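Local coordinates for CG8862 (Drosophila melanogaster, PDB 3ISM), which probably cleaves DNA and RNA as a magnesium-dependent mitochondrial endonuclease of the non-specific endonuclease family, here caught with its inhibitor, at residues 157-163 against 187-193. Residues are numbered along the deposited sequence.
Sequences CTGPLYL and PTHFYKV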
# COMPACT_ATOMS: atom_id res chain seq x y z
N CYS B 157 -17.85 -7.12 5.96
CA CYS B 157 -16.45 -6.75 5.92
C CYS B 157 -16.32 -5.27 5.58
O CYS B 157 -16.89 -4.79 4.60
CB CYS B 157 -15.72 -7.58 4.86
SG CYS B 157 -13.93 -7.29 4.84
N THR B 158 -15.56 -4.57 6.42
CA THR B 158 -15.39 -3.12 6.33
C THR B 158 -13.89 -2.86 6.24
O THR B 158 -13.12 -3.50 6.94
CB THR B 158 -15.93 -2.45 7.63
OG1 THR B 158 -17.33 -2.77 7.80
CG2 THR B 158 -15.75 -0.94 7.57
N GLY B 159 -13.47 -1.92 5.39
CA GLY B 159 -12.04 -1.60 5.28
C GLY B 159 -11.73 -0.37 4.44
O GLY B 159 -12.61 0.19 3.81
N PRO B 160 -10.46 0.08 4.47
CA PRO B 160 -9.98 1.22 3.72
C PRO B 160 -9.55 0.89 2.29
O PRO B 160 -9.20 -0.26 1.98
CB PRO B 160 -8.76 1.67 4.53
CG PRO B 160 -8.23 0.40 5.12
CD PRO B 160 -9.43 -0.47 5.37
N LEU B 161 -9.58 1.91 1.45
CA LEU B 161 -9.06 1.86 0.09
C LEU B 161 -8.20 3.10 -0.13
O LEU B 161 -8.37 4.12 0.54
CB LEU B 161 -10.18 1.87 -0.96
CG LEU B 161 -11.16 0.71 -0.99
CD1 LEU B 161 -12.40 1.03 -1.85
CD2 LEU B 161 -10.46 -0.55 -1.45
N TYR B 162 -7.28 3.01 -1.10
CA TYR B 162 -6.37 4.08 -1.44
C TYR B 162 -6.36 4.12 -2.96
O TYR B 162 -5.53 3.47 -3.61
CB TYR B 162 -4.98 3.79 -0.86
CG TYR B 162 -4.98 3.35 0.61
CD1 TYR B 162 -4.77 4.27 1.63
CD2 TYR B 162 -5.17 2.01 0.96
CE1 TYR B 162 -4.78 3.88 2.96
CE2 TYR B 162 -5.18 1.61 2.28
CZ TYR B 162 -5.00 2.55 3.27
OH TYR B 162 -5.00 2.15 4.59
N LEU B 163 -7.31 4.86 -3.53
CA LEU B 163 -7.63 4.79 -4.97
C LEU B 163 -6.89 5.85 -5.77
O LEU B 163 -6.71 6.96 -5.28
CB LEU B 163 -9.14 4.92 -5.21
CG LEU B 163 -10.09 3.93 -4.51
CD1 LEU B 163 -11.52 4.09 -5.05
CD2 LEU B 163 -9.60 2.52 -4.71
N PRO B 187 -7.04 7.04 4.49
CA PRO B 187 -7.59 6.38 3.30
C PRO B 187 -8.42 7.32 2.42
O PRO B 187 -9.03 8.27 2.92
CB PRO B 187 -8.45 5.26 3.91
CG PRO B 187 -7.81 5.00 5.29
CD PRO B 187 -7.49 6.40 5.74
N THR B 188 -8.43 7.06 1.12
CA THR B 188 -9.17 7.90 0.17
C THR B 188 -10.67 7.55 0.24
O THR B 188 -11.51 8.39 -0.00
CB THR B 188 -8.66 7.71 -1.29
OG1 THR B 188 -8.99 6.39 -1.77
CG2 THR B 188 -7.16 7.92 -1.37
N HIS B 189 -10.96 6.29 0.57
CA HIS B 189 -12.33 5.73 0.52
C HIS B 189 -12.42 4.60 1.54
O HIS B 189 -11.41 4.09 2.01
CB HIS B 189 -12.64 5.12 -0.86
CG HIS B 189 -12.65 6.10 -2.00
ND1 HIS B 189 -11.50 6.62 -2.55
CD2 HIS B 189 -13.68 6.58 -2.76
CE1 HIS B 189 -11.81 7.42 -3.56
NE2 HIS B 189 -13.13 7.42 -3.70
N PHE B 190 -13.65 4.19 1.86
CA PHE B 190 -13.90 2.99 2.66
C PHE B 190 -14.98 2.15 1.99
O PHE B 190 -15.79 2.66 1.26
CB PHE B 190 -14.33 3.37 4.08
CG PHE B 190 -13.27 4.10 4.87
CD1 PHE B 190 -12.34 3.39 5.61
CD2 PHE B 190 -13.23 5.49 4.88
CE1 PHE B 190 -11.35 4.06 6.34
CE2 PHE B 190 -12.25 6.17 5.61
CZ PHE B 190 -11.30 5.45 6.34
N TYR B 191 -15.00 0.85 2.25
CA TYR B 191 -16.05 -0.02 1.69
C TYR B 191 -16.74 -0.79 2.80
O TYR B 191 -16.18 -0.97 3.88
CB TYR B 191 -15.47 -1.04 0.69
CG TYR B 191 -14.43 -1.95 1.30
CD1 TYR B 191 -14.79 -3.05 2.09
CD2 TYR B 191 -13.08 -1.71 1.10
CE1 TYR B 191 -13.83 -3.85 2.68
CE2 TYR B 191 -12.11 -2.51 1.66
CZ TYR B 191 -12.49 -3.56 2.45
OH TYR B 191 -11.52 -4.33 3.01
N LYS B 192 -17.93 -1.28 2.49
CA LYS B 192 -18.56 -2.36 3.25
C LYS B 192 -19.08 -3.36 2.24
O LYS B 192 -19.78 -3.00 1.30
CB LYS B 192 -19.72 -1.86 4.11
CG LYS B 192 -19.27 -1.14 5.39
CD LYS B 192 -20.48 -0.85 6.28
CE LYS B 192 -20.10 -0.03 7.52
NZ LYS B 192 -19.28 -0.82 8.48
N VAL B 193 -18.72 -4.62 2.43
CA VAL B 193 -19.23 -5.69 1.59
C VAL B 193 -19.99 -6.64 2.51
O VAL B 193 -19.45 -7.11 3.50
CB VAL B 193 -18.10 -6.41 0.78
CG1 VAL B 193 -18.69 -7.54 -0.07
CG2 VAL B 193 -17.36 -5.41 -0.12
O HOH W 1 -8.90 -2.82 2.66
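Residues 157-161 and 189-193 are antiparallel neighbours in a sheet; their axes approach to 4.5 Å at 153°. The backbone pairing is regular at first. Cys-157 and Val-193 exchange two hydrogen bonds, Cys-157 N to Val-193 O at 2.9 Å and Val-193 N to Cys-157 O at 2.8 Å. Gly-159 and Tyr-191 do the same, and Leu-161 N reaches His-189 O at 2.9 Å. The register then slips in a classic beta bulge: Thr-188 and His-189 both face Leu-161. Leu-161 O takes Thr-188 N at 3.0 Å and, weakly, His-189 N at 3.4 Å. Beyond the bulge, Leu-163 N donates to Thr-188 OG1 at 2.9 Å, so a side chain continues the pairing.

The Tyr-191 ring, with chi1 in p, folds across the partner strand. Gly-159 CA makes a CH-pi contact, 3.9 Å from the Tyr-191 ring centroid and over its face, where a beta carbon would clash with Tyr-191 OH. Cys-157 SG and Leu-161 CG sit at its edge. One water links Tyr-191 OH to Pro-160 O. Leu-163 CD1 lies over the face of the His-189 ring, 3.6 Å from its centroid, in a second CH-pi contact.

On the other face, Pro-160 packs on Pro-187 and Phe-190. Lys-192 NZ donates to Thr-158 OG1 at 2.8 Å.

These are the two middle strands of the large mixed sheet of the DNA/RNA non-specific endonuclease domain (His-Me finger clan), between strands 49-57 and 203-211. Helix 228-235 covers the Leu-161 and Tyr-191 face. Helix 136-146 covers Thr-158 and Lys-192, bringing Lys-192 beside Glu-141, a magnesium-site residue.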